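Local coordinates for protein UDP-N-acetylglucosamine 4,6-dehydratase (Vibrio fischeri, PDB 3PVZ) that probably acts as an NAD-dependent lyase that removes water from UDP-N-acetylglucosamine, with a Rossmann-type domain that holds the dinucleotide, at residues V140-T145 against E355-K360; M175-R180 against Q377-M382; M182-M187 against I381-F386. All coordinates share one frame; numbering follows the deposited sequence. Where two conformers were deposited one is given.

Contacts 1, 2 and 3 join the C-terminal pair of helices, 351-367 and 372-382, to helices 131-154 and 174-189 of the dinucleotide-binding domain. Contacts 2 and 3 share Ile381 and Met382 and have centres about 6 Å apart; contact 1 lies about 11 Å from each, centre to centre. Asn141 ND2 of contact 1 lies 3.1 Å from Ser178 OG of contact 2, a probable hydrogen bond. Apolar packing bridges contacts 2 and 3, with Ala177 CB 3.8 Å from Ile383 CD1. NAD bears on this group from the domain side: it binds Lys179 within contact 2 and touches Val140 and Asn144 on the helix of contact 1.

Contact 1: residues V140-T145 against E355-K360; sequences VNVFNT and ELFEQK
Phe143 and Phe357 carry the tight part of this contact, with Phe143 CZ 3.4 Å from Phe357 CE2. The ring planes are inclined by only 25°, but the centroids stand 5.5 Å apart, so the rings have slid past each other and barely overlap. Phe357 brings the CD2-CE2 side of its ring to the CZ-CE2 corner of Phe143. With chi1 at -171°, Phe357 CG lies anti to the backbone N, and the ring projects from helix 351-367 toward helix 131-154. Val142 CG1 adds a lighter touch on the Phe357 ring, 4.1 Å from its CE2. Both Val142 and Phe357 are buried.

The contact loosens at the neighbouring CE1 of Phe143, toward the partly exposed rim. There Glu358 lays its methylene CG against the edge of the Phe143 ring, near the ring plane, 3.7 Å from CE1. Beyond CG the glutamate chain runs extended, and its carboxylate plane is turned only modestly from that of the Phe143 ring. OE2 has a long, weak ion pair with Arg188, and the side chain also lies against Phe185.

The short helical segments approach to 12.4 Å between axes at a signed crossing angle of -104°, with Phe143 and Glu358 the nearest CA pair. At such a separation large side chains must span the gap, as the two phenylalanines do. No hydrogen bond crosses between the segments. The chemistry therefore implies attachment by dispersion and burial of aromatic surface, with the acidic residue contributing its aliphatic portion while its carboxylate, at the partly exposed rim, is probably only weakly balanced by Arg188.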
loop_
_atom_site.group_PDB
_atom_site.type_symbol
_atom_site.label_atom_id
_atom_site.label_comp_id
_atom_site.label_asym_id
_atom_site.label_seq_id
_atom_site.Cartn_x
_atom_site.Cartn_y
_atom_site.Cartn_z
ATOM N N VAL A 140 -4.455 5.460 11.094
ATOM C CA VAL A 140 -5.172 5.310 9.822
ATOM C C VAL A 140 -6.657 5.010 10.045
ATOM O O VAL A 140 -7.501 5.595 9.366
ATOM C CB VAL A 140 -4.571 4.234 8.932
ATOM C CG1 VAL A 140 -5.487 4.008 7.702
ATOM C CG2 VAL A 140 -3.154 4.597 8.497
ATOM N N ASN A 141 -7.005 4.122 10.986
ATOM C CA ASN A 141 -8.386 3.718 11.044
ATOM C C ASN A 141 -9.180 4.686 11.938
ATOM O O ASN A 141 -10.325 4.927 11.637
ATOM C CB ASN A 141 -8.606 2.275 11.540
ATOM C CG ASN A 141 -8.019 1.191 10.636
ATOM O OD1 ASN A 141 -7.622 1.403 9.473
ATOM N ND2 ASN A 141 -7.965 -0.023 11.203
ATOM N N VAL A 142 -8.605 5.228 13.009
ATOM C CA VAL A 142 -9.373 6.135 13.912
ATOM C C VAL A 142 -9.143 7.634 13.591
ATOM O O VAL A 142 -10.057 8.327 13.109
ATOM C CB VAL A 142 -9.074 5.843 15.394
ATOM C CG1 VAL A 142 -9.960 6.680 16.334
ATOM C CG2 VAL A 142 -9.247 4.324 15.684
ATOM N N PHE A 143 -7.913 8.101 13.788
ATOM C CA PHE A 143 -7.612 9.522 13.729
ATOM C C PHE A 143 -7.694 10.178 12.365
ATOM O O PHE A 143 -8.178 11.291 12.265
ATOM C CB PHE A 143 -6.297 9.816 14.445
ATOM C CG PHE A 143 -6.378 9.567 15.936
ATOM C CD1 PHE A 143 -7.246 10.322 16.730
ATOM C CD2 PHE A 143 -5.672 8.544 16.519
ATOM C CE1 PHE A 143 -7.362 10.051 18.063
ATOM C CE2 PHE A 143 -5.769 8.293 17.868
ATOM C CZ PHE A 143 -6.608 9.028 18.631
ATOM N N ASN A 144 -7.288 9.491 11.309
ATOM C CA ASN A 144 -7.433 10.005 9.958
ATOM C C ASN A 144 -8.902 10.126 9.614
ATOM O O ASN A 144 -9.331 11.033 8.863
ATOM C CB ASN A 144 -6.787 9.072 8.932
ATOM C CG ASN A 144 -5.259 9.168 8.915
ATOM O OD1 ASN A 144 -4.643 9.907 9.691
ATOM N ND2 ASN A 144 -4.633 8.386 8.035
ATOM N N THR A 145 -9.686 9.188 10.097
ATOM C CA THR A 145 -11.098 9.184 9.785
ATOM C C THR A 145 -11.753 10.378 10.461
ATOM O O THR A 145 -12.414 11.164 9.781
ATOM C CB THR A 145 -11.753 7.891 10.259
ATOM O OG1 THR A 145 -11.043 6.773 9.715
ATOM C CG2 THR A 145 -13.204 7.817 9.828
ATOM N N GLU A 355 -12.029 11.659 24.729
ATOM C CA GLU A 355 -10.948 12.527 25.164
ATOM C C GLU A 355 -9.794 11.733 25.744
ATOM O O GLU A 355 -8.649 12.030 25.411
ATOM C CB GLU A 355 -11.437 13.579 26.152
ATOM C CG GLU A 355 -12.077 14.788 25.421
ATOM C CD GLU A 355 -13.027 15.590 26.330
ATOM O OE1 GLU A 355 -13.146 15.237 27.537
ATOM O OE2 GLU A 355 -13.640 16.569 25.825
ATOM N N LEU A 356 -10.108 10.728 26.571
ATOM C CA LEU A 356 -9.102 9.836 27.165
ATOM C C LEU A 356 -8.216 9.225 26.088
ATOM O O LEU A 356 -6.987 9.269 26.185
ATOM C CB LEU A 356 -9.780 8.708 27.955
ATOM C CG LEU A 356 -8.918 7.687 28.696
ATOM C CD1 LEU A 356 -8.124 8.341 29.786
ATOM C CD2 LEU A 356 -9.766 6.590 29.312
ATOM N N PHE A 357 -8.864 8.681 25.057
ATOM C CA PHE A 357 -8.183 7.986 23.980
ATOM C C PHE A 357 -7.255 8.965 23.267
ATOM O O PHE A 357 -6.099 8.672 23.062
ATOM C CB PHE A 357 -9.221 7.376 23.025
ATOM C CG PHE A 357 -8.645 6.447 21.988
ATOM C CD1 PHE A 357 -8.368 5.128 22.302
ATOM C CD2 PHE A 357 -8.388 6.885 20.716
ATOM C CE1 PHE A 357 -7.848 4.263 21.354
ATOM C CE2 PHE A 357 -7.854 6.023 19.766
ATOM C CZ PHE A 357 -7.579 4.703 20.107
ATOM N N GLU A 358 -7.751 10.141 22.920
ATOM C CA GLU A 358 -6.889 11.149 22.285
ATOM C C GLU A 358 -5.753 11.577 23.217
ATOM O O GLU A 358 -4.653 11.801 22.771
ATOM C CB GLU A 358 -7.672 12.384 21.885
ATOM C CG GLU A 358 -8.722 12.167 20.811
ATOM C CD GLU A 358 -9.770 13.286 20.772
ATOM O OE1 GLU A 358 -9.938 13.967 21.822
ATOM O OE2 GLU A 358 -10.415 13.482 19.701
ATOM N N GLN A 359 -6.021 11.682 24.510
ATOM C CA GLN A 359 -5.008 12.128 25.458
ATOM C C GLN A 359 -3.915 11.078 25.654
ATOM O O GLN A 359 -2.741 11.388 25.524
ATOM C CB GLN A 359 -5.646 12.519 26.810
ATOM C CG GLN A 359 -4.653 13.107 27.806
ATOM C CD GLN A 359 -5.207 13.222 29.225
ATOM O OE1 GLN A 359 -6.154 12.514 29.613
ATOM N NE2 GLN A 359 -4.605 14.121 30.014
ATOM N N LYS A 360 -4.313 9.849 25.967
ATOM C CA LYS A 360 -3.378 8.728 26.137
ATOM C C LYS A 360 -2.607 8.341 24.860
ATOM O O LYS A 360 -1.446 7.980 24.939
ATOM C CB LYS A 360 -4.108 7.490 26.665
ATOM C CG LYS A 360 -4.602 7.629 28.075
ATOM C CD LYS A 360 -3.549 7.223 29.071
ATOM C CE LYS A 360 -3.973 7.545 30.503
ATOM N NZ LYS A 360 -4.286 9.008 30.690
#

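Contact 2: residues M175-R180 against Q377-M382. With NAD (nicotinamide-adenine-dinucleotide), chain E.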
loop_
_atom_site.group_PDB
_atom_site.type_symbol
_atom_site.label_atom_id
_atom_site.label_comp_id
_atom_site.label_asym_id
_atom_site.label_seq_id
_atom_site.Cartn_x
_atom_site.Cartn_y
_atom_site.Cartn_z
HETATM N N MSE A 175 -7.816 -5.133 15.384
HETATM C CA MSE A 175 -8.413 -4.624 14.153
HETATM C C MSE A 175 -9.855 -4.207 14.360
HETATM O O MSE A 175 -10.240 -3.059 14.121
HETATM C CB MSE A 175 -8.412 -5.729 13.095
HETATM C CG MSE A 175 -7.533 -5.497 11.984
HETATM SE SE MSE A 175 -8.286 -4.025 11.019
HETATM C CE MSE A 175 -9.920 -5.001 10.501
ATOM N N GLY A 176 -10.651 -5.182 14.790
ATOM C CA GLY A 176 -12.055 -4.982 15.019
ATOM C C GLY A 176 -12.265 -4.008 16.135
ATOM O O GLY A 176 -13.183 -3.203 16.072
ATOM N N ALA A 177 -11.430 -4.058 17.166
ATOM C CA ALA A 177 -11.525 -3.048 18.222
ATOM C C ALA A 177 -11.249 -1.639 17.640
ATOM O O ALA A 177 -11.933 -0.666 18.001
ATOM C CB ALA A 177 -10.593 -3.352 19.338
ATOM N N SER A 178 -10.295 -1.534 16.716
ATOM C CA SER A 178 -9.961 -0.216 16.158
ATOM C C SER A 178 -11.141 0.308 15.379
ATOM O O SER A 178 -11.489 1.474 15.548
ATOM C CB SER A 178 -8.657 -0.192 15.332
ATOM O OG SER A 178 -8.855 -0.713 14.053
ATOM N N LYS A 179 -11.765 -0.540 14.560
ATOM C CA LYS A 179 -12.975 -0.139 13.821
ATOM C C LYS A 179 -14.128 0.151 14.815
ATOM O O LYS A 179 -14.976 1.004 14.561
ATOM C CB LYS A 179 -13.412 -1.196 12.789
ATOM C CG LYS A 179 -12.357 -1.638 11.724
ATOM C CD LYS A 179 -12.283 -0.674 10.534
ATOM C CE LYS A 179 -11.507 -1.290 9.325
ATOM N NZ LYS A 179 -12.328 -2.242 8.532
ATOM N N ARG A 180 -14.178 -0.547 15.939
ATOM C CA ARG A 180 -15.220 -0.284 16.927
ATOM C C ARG A 180 -14.996 1.055 17.616
ATOM O O ARG A 180 -15.946 1.770 17.914
ATOM C CB ARG A 180 -15.284 -1.401 17.971
ATOM C CG ARG A 180 -16.291 -1.145 19.067
ATOM C CD ARG A 180 -17.739 -1.089 18.553
ATOM N NE ARG A 180 -18.604 -0.678 19.651
ATOM C CZ ARG A 180 -19.095 0.545 19.839
ATOM N NH1 ARG A 180 -18.885 1.522 18.950
ATOM N NH2 ARG A 180 -19.851 0.768 20.913
ATOM N N GLN A 377 -4.457 -2.204 27.022
ATOM C CA GLN A 377 -5.086 -1.733 28.255
ATOM C C GLN A 377 -6.008 -0.546 28.016
ATOM O O GLN A 377 -7.084 -0.458 28.590
ATOM C CB GLN A 377 -4.034 -1.375 29.292
ATOM C CG GLN A 377 -3.365 -2.590 29.895
ATOM C CD GLN A 377 -4.358 -3.535 30.578
ATOM O OE1 GLN A 377 -5.157 -3.118 31.427
ATOM N NE2 GLN A 377 -4.321 -4.809 30.191
ATOM N N LEU A 378 -5.582 0.376 27.173
ATOM C CA LEU A 378 -6.443 1.462 26.780
ATOM C C LEU A 378 -7.683 0.924 26.032
ATOM O O LEU A 378 -8.794 1.358 26.287
ATOM C CB LEU A 378 -5.655 2.445 25.923
ATOM C CG LEU A 378 -6.389 3.598 25.275
ATOM C CD1 LEU A 378 -6.950 4.516 26.346
ATOM C CD2 LEU A 378 -5.379 4.296 24.373
ATOM N N PHE A 379 -7.487 -0.031 25.133
ATOM C CA PHE A 379 -8.617 -0.646 24.440
ATOM C C PHE A 379 -9.593 -1.322 25.413
ATOM O O PHE A 379 -10.784 -1.329 25.161
ATOM C CB PHE A 379 -8.169 -1.664 23.374
ATOM C CG PHE A 379 -7.778 -1.054 22.045
ATOM C CD1 PHE A 379 -7.090 0.153 21.961
ATOM C CD2 PHE A 379 -8.056 -1.718 20.875
ATOM C CE1 PHE A 379 -6.713 0.673 20.734
ATOM C CE2 PHE A 379 -7.679 -1.194 19.652
ATOM C CZ PHE A 379 -7.004 -0.003 19.590
ATOM N N PHE A 380 -9.109 -1.896 26.512
ATOM C CA PHE A 380 -10.034 -2.490 27.493
ATOM C C PHE A 380 -10.906 -1.421 28.168
ATOM O O PHE A 380 -12.085 -1.661 28.448
ATOM C CB PHE A 380 -9.300 -3.315 28.554
ATOM C CG PHE A 380 -8.701 -4.615 28.042
ATOM C CD1 PHE A 380 -9.104 -5.185 26.835
ATOM C CD2 PHE A 380 -7.729 -5.282 28.798
ATOM C CE1 PHE A 380 -8.536 -6.388 26.385
ATOM C CE2 PHE A 380 -7.164 -6.485 28.349
ATOM C CZ PHE A 380 -7.581 -7.037 27.142
ATOM N N ILE A 381 -10.349 -0.239 28.409
ATOM C CA ILE A 381 -11.136 0.859 28.997
ATOM C C ILE A 381 -12.145 1.369 27.973
ATOM O O ILE A 381 -13.300 1.592 28.296
ATOM C CB ILE A 381 -10.232 1.988 29.558
ATOM C CG1 ILE A 381 -9.599 1.508 30.884
ATOM C CG2 ILE A 381 -11.033 3.257 29.746
ATOM C CD1 ILE A 381 -8.425 2.361 31.422
HETATM N N MSE A 382 -11.718 1.487 26.722
HETATM C CA MSE A 382 -12.610 1.944 25.672
HETATM C C MSE A 382 -13.786 0.973 25.438
HETATM O O MSE A 382 -14.910 1.414 25.246
HETATM C CB MSE A 382 -11.828 2.156 24.368
HETATM C CG MSE A 382 -10.702 3.194 24.441
HETATM SE SE MSE A 382 -11.331 4.899 25.029
HETATM C CE MSE A 382 -12.214 5.393 23.377
HETATM P PA NAD E . -7.398 -2.358 0.652
HETATM O O1A NAD E . -6.147 -2.764 1.360
HETATM O O2A NAD E . -7.412 -2.923 -0.736
HETATM O O5B NAD E . -7.389 -0.809 0.293
HETATM C C5B NAD E . -7.157 0.092 1.398
HETATM C C4B NAD E . -6.611 1.345 0.705
HETATM O O4B NAD E . -6.340 2.389 1.616
HETATM C C3B NAD E . -5.274 1.009 -0.032
HETATM O O3B NAD E . -5.323 1.401 -1.389
HETATM C C2B NAD E . -4.233 1.815 0.779
HETATM O O2B NAD E . -3.062 2.166 0.051
HETATM C C1B NAD E . -5.143 2.993 1.198
HETATM N N9A NAD E . -4.583 3.701 2.339
HETATM C C8A NAD E . -4.223 3.181 3.521
HETATM N N7A NAD E . -3.707 4.083 4.291
HETATM C C5A NAD E . -3.807 5.274 3.627
HETATM C C6A NAD E . -3.430 6.583 3.911
HETATM N N6A NAD E . -2.907 6.831 5.156
HETATM N N1A NAD E . -3.627 7.546 3.016
HETATM C C2A NAD E . -4.152 7.271 1.826
HETATM N N3A NAD E . -4.494 6.047 1.510
HETATM C C4A NAD E . -4.344 5.046 2.368
HETATM O O3 NAD E . -8.666 -2.771 1.553
HETATM P PN NAD E . -10.104 -3.024 0.832
HETATM O O1N NAD E . -10.294 -4.509 0.565
HETATM O O2N NAD E . -10.483 -2.206 -0.333
HETATM O O5D NAD E . -11.081 -2.796 2.144
HETATM C C5D NAD E . -11.297 -1.416 2.398
HETATM C C4D NAD E . -12.168 -1.269 3.651
HETATM O O4D NAD E . -13.263 -2.238 3.620
HETATM C C3D NAD E . -11.342 -1.616 4.910
HETATM O O3D NAD E . -11.807 -0.932 6.095
HETATM C C2D NAD E . -11.669 -3.110 5.131
HETATM O O2D NAD E . -11.482 -3.520 6.493
HETATM C C1D NAD E . -13.149 -3.147 4.749
HETATM N N1N NAD E . -13.610 -4.504 4.419
HETATM C C2N NAD E . -13.037 -5.140 3.390
HETATM C C3N NAD E . -13.442 -6.408 3.026
HETATM C C7N NAD E . -12.804 -7.134 1.915
HETATM O O7N NAD E . -13.185 -8.287 1.726
HETATM N N7N NAD E . -11.832 -6.603 1.158
HETATM C C4N NAD E . -14.480 -7.039 3.755
HETATM C C5N NAD E . -15.058 -6.342 4.803
HETATM C C6N NAD E . -14.595 -5.065 5.127
#
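Ala177 and Phe379 make the direct contact: the methyl CB approaches the Phe379 ring obliquely, 3.4 Å from CD2, and also reaches CE2. The backbone N of Ser178 lies next to the same ring side, 3.9 Å from CE2. A chi1 of -82° sets Phe379 CG anti to the carbonyl carbon and beside the backbone N, and the ring reaches toward helix 174-189. Because the partner there is an alanine, the backbones come close, with CA atoms of Ala177 and Phe379 7.3 Å apart.

One layer out, the carbonyl oxygen of Met175 is gripped twice. Ser178 OG donates to it at 2.7 Å, tilted 18° from the carbonyl plane, a bond that holds the serine side chain back against its own helix turn, where Asn141 ND2 also meets OG; Lys179 N supplies the second bond to Met175 O, at 3.0 Å. Lys179 leaves this turn in a direction widely divergent from Ala177. Bent at chi2 and chi4, its chain brings NZ to the ribose of NAD, where it donates to O2D at 2.6 Å and to O3D at 2.8 Å. Met175 and Lys179 have the spacing of the YxxxK motif of short-chain dehydrogenases, with a methionine, present here as selenomethionine, where classical members have tyrosine. NAD is held further by Asp67, Lys123 and Ser206, and by Asn71 of the second subunit.

Around the contact, Ile138 of helix 131-154 and both Met174 and Ile181 of helix 174-189 pack on Phe379. Helix 372-382 lies alongside helix 174-189, meeting its N-terminal half here; helix 174-189 follows strand 159-163 and precedes strand 194-198 in the parallel part of the large mixed sheet.

Contact 3: residues M182-M187 against I381-F386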
loop_
_atom_site.group_PDB
_atom_site.type_symbol
_atom_site.label_atom_id
_atom_site.label_comp_id
_atom_site.label_asym_id
_atom_site.label_seq_id
_atom_site.Cartn_x
_atom_site.Cartn_y
_atom_site.Cartn_z
HETATM N N MSE A 182 -13.367 3.529 16.201
HETATM C CA MSE A 182 -13.675 4.481 15.135
HETATM C C MSE A 182 -15.153 4.883 15.091
HETATM O O MSE A 182 -15.473 6.057 14.936
HETATM C CB MSE A 182 -13.322 3.896 13.781
HETATM C CG MSE A 182 -13.578 4.875 12.625
HETATM SE SE MSE A 182 -14.220 3.906 11.081
HETATM C CE MSE A 182 -12.616 3.203 10.594
ATOM N N GLU A 183 -16.024 3.880 15.178
ATOM C CA GLU A 183 -17.490 4.052 15.202
ATOM C C GLU A 183 -17.939 5.010 16.325
ATOM O O GLU A 183 -18.866 5.804 16.149
ATOM C CB GLU A 183 -18.167 2.690 15.397
ATOM C CG GLU A 183 -19.697 2.715 15.396
ATOM C CD GLU A 183 -20.352 1.339 15.623
ATOM O OE1 GLU A 183 -19.793 0.492 16.360
ATOM O OE2 GLU A 183 -21.464 1.127 15.082
HETATM N N MSE A 184 -17.276 4.962 17.454
HETATM C CA MSE A 184 -17.569 5.917 18.549
HETATM C C MSE A 184 -17.283 7.357 18.080
HETATM O O MSE A 184 -18.108 8.267 18.253
HETATM C CB MSE A 184 -16.710 5.615 19.765
HETATM C CG MSE A 184 -16.968 4.275 20.393
HETATM SE SE MSE A 184 -15.721 3.918 21.855
HETATM C CE MSE A 184 -16.260 2.117 22.312
ATOM N N PHE A 185 -16.126 7.550 17.451
ATOM C CA PHE A 185 -15.760 8.861 16.920
ATOM C C PHE A 185 -16.727 9.288 15.846
ATOM O O PHE A 185 -17.040 10.465 15.743
ATOM C CB PHE A 185 -14.302 8.897 16.383
ATOM C CG PHE A 185 -13.261 9.018 17.463
ATOM C CD1 PHE A 185 -12.855 10.258 17.909
ATOM C CD2 PHE A 185 -12.767 7.886 18.090
ATOM C CE1 PHE A 185 -11.920 10.382 18.939
ATOM C CE2 PHE A 185 -11.847 7.974 19.119
ATOM C CZ PHE A 185 -11.402 9.231 19.546
ATOM N N LEU A 186 -17.134 8.335 15.012
ATOM C CA LEU A 186 -18.110 8.547 13.945
ATOM C C LEU A 186 -19.469 8.987 14.542
ATOM O O LEU A 186 -20.140 9.821 14.018
ATOM C CB LEU A 186 -18.359 7.245 13.209
ATOM C CG LEU A 186 -17.832 6.953 11.824
ATOM C CD1 LEU A 186 -16.346 7.181 11.731
ATOM C CD2 LEU A 186 -18.239 5.506 11.408
HETATM N N MSE A 187 -19.880 8.356 15.623
HETATM C CA MSE A 187 -21.138 8.704 16.230
HETATM C C MSE A 187 -21.080 10.150 16.697
HETATM O O MSE A 187 -22.062 10.839 16.557
HETATM C CB MSE A 187 -21.528 7.751 17.373
HETATM C CG MSE A 187 -22.011 6.357 16.966
HETATM SE SE MSE A 187 -23.280 6.201 15.444
HETATM C CE MSE A 187 -21.982 5.849 13.985
ATOM N N ILE A 381 -10.349 -0.239 28.409
ATOM C CA ILE A 381 -11.136 0.859 28.997
ATOM C C ILE A 381 -12.145 1.369 27.973
ATOM O O ILE A 381 -13.300 1.592 28.296
ATOM C CB ILE A 381 -10.232 1.988 29.558
ATOM C CG1 ILE A 381 -9.599 1.508 30.884
ATOM C CG2 ILE A 381 -11.033 3.257 29.746
ATOM C CD1 ILE A 381 -8.425 2.361 31.422
HETATM N N MSE A 382 -11.718 1.487 26.722
HETATM C CA MSE A 382 -12.610 1.944 25.672
HETATM C C MSE A 382 -13.786 0.973 25.438
HETATM O O MSE A 382 -14.910 1.414 25.246
HETATM C CB MSE A 382 -11.828 2.156 24.368
HETATM C CG MSE A 382 -10.702 3.194 24.441
HETATM SE SE MSE A 382 -11.331 4.899 25.029
HETATM C CE MSE A 382 -12.214 5.393 23.377
ATOM N N ILE A 383 -13.514 -0.334 25.454
ATOM C CA ILE A 383 -14.500 -1.374 25.144
ATOM C C ILE A 383 -14.475 -2.472 26.227
ATOM O O ILE A 383 -13.860 -3.511 26.027
ATOM C CB ILE A 383 -14.192 -2.076 23.803
ATOM C CG1 ILE A 383 -13.882 -1.087 22.693
ATOM C CG2 ILE A 383 -15.352 -2.970 23.375
ATOM C CD1 ILE A 383 -13.355 -1.781 21.480
ATOM N N PRO A 384 -15.151 -2.257 27.365
ATOM C CA PRO A 384 -15.025 -3.191 28.518
ATOM C C PRO A 384 -15.251 -4.685 28.237
ATOM O O PRO A 384 -14.545 -5.529 28.795
ATOM C CB PRO A 384 -16.072 -2.665 29.503
ATOM C CG PRO A 384 -16.125 -1.166 29.190
ATOM C CD PRO A 384 -15.989 -1.090 27.689
ATOM N N ASP A 385 -16.197 -5.016 27.369
ATOM C CA ASP A 385 -16.470 -6.428 27.051
ATOM C C ASP A 385 -15.488 -7.049 26.037
ATOM O O ASP A 385 -15.688 -8.177 25.591
ATOM C CB ASP A 385 -17.942 -6.608 26.614
ATOM C CG ASP A 385 -18.930 -6.400 27.782
ATOM O OD1 ASP A 385 -19.114 -7.327 28.614
ATOM O OD2 ASP A 385 -19.516 -5.305 27.881
ATOM N N PHE A 386 -14.430 -6.317 25.688
ATOM C CA PHE A 386 -13.364 -6.811 24.813
ATOM C C PHE A 386 -12.213 -7.408 25.642
ATOM O O PHE A 386 -11.871 -6.909 26.726
ATOM C CB PHE A 386 -12.857 -5.656 23.949
ATOM C CG PHE A 386 -11.670 -5.990 23.108
ATOM C CD1 PHE A 386 -10.422 -5.473 23.405
ATOM C CD2 PHE A 386 -11.805 -6.803 22.007
ATOM C CE1 PHE A 386 -9.325 -5.780 22.619
ATOM C CE2 PHE A 386 -10.719 -7.110 21.218
ATOM C CZ PHE A 386 -9.473 -6.600 21.529
#
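The carbonyl oxygen of Ile383 accepts from Phe386 N at 2.9 Å, closing a type I beta turn that begins at Ile383, the first residue to leave the helix and one of two that Met184 meets across the contact. Met184, a selenomethionine, carries the crossing itself. Its chain is extended beyond CG, with chi2 at 175° and chi3 at -176°, so the terminal methyl CE lies at full stretch, 3.3 Å from the carbonyl oxygen of Met382. The same methyl packs 4.0 Å from Ile383 CG1. Further back along the chain, Met184 SE stands 4.1 Å from CE of Met382, whose side chain is by contrast folded at chi2 and chi3.

No hydrogen bond crosses the segments. Met184 therefore packs, by apolar contact, where the helix gives way to the turn. Glu183, the neighbour of Met184, is bonded to Asn345 and Ser347 and salt-bridged to Arg180.

Leu354 of helix 351-367 also packs on Met184, while Phe357 of that helix covers Met382. The end of helix 372-382 is thus lodged beside helices 174-189 and 351-367, with helix 131-154 beyond, reached through Phe185.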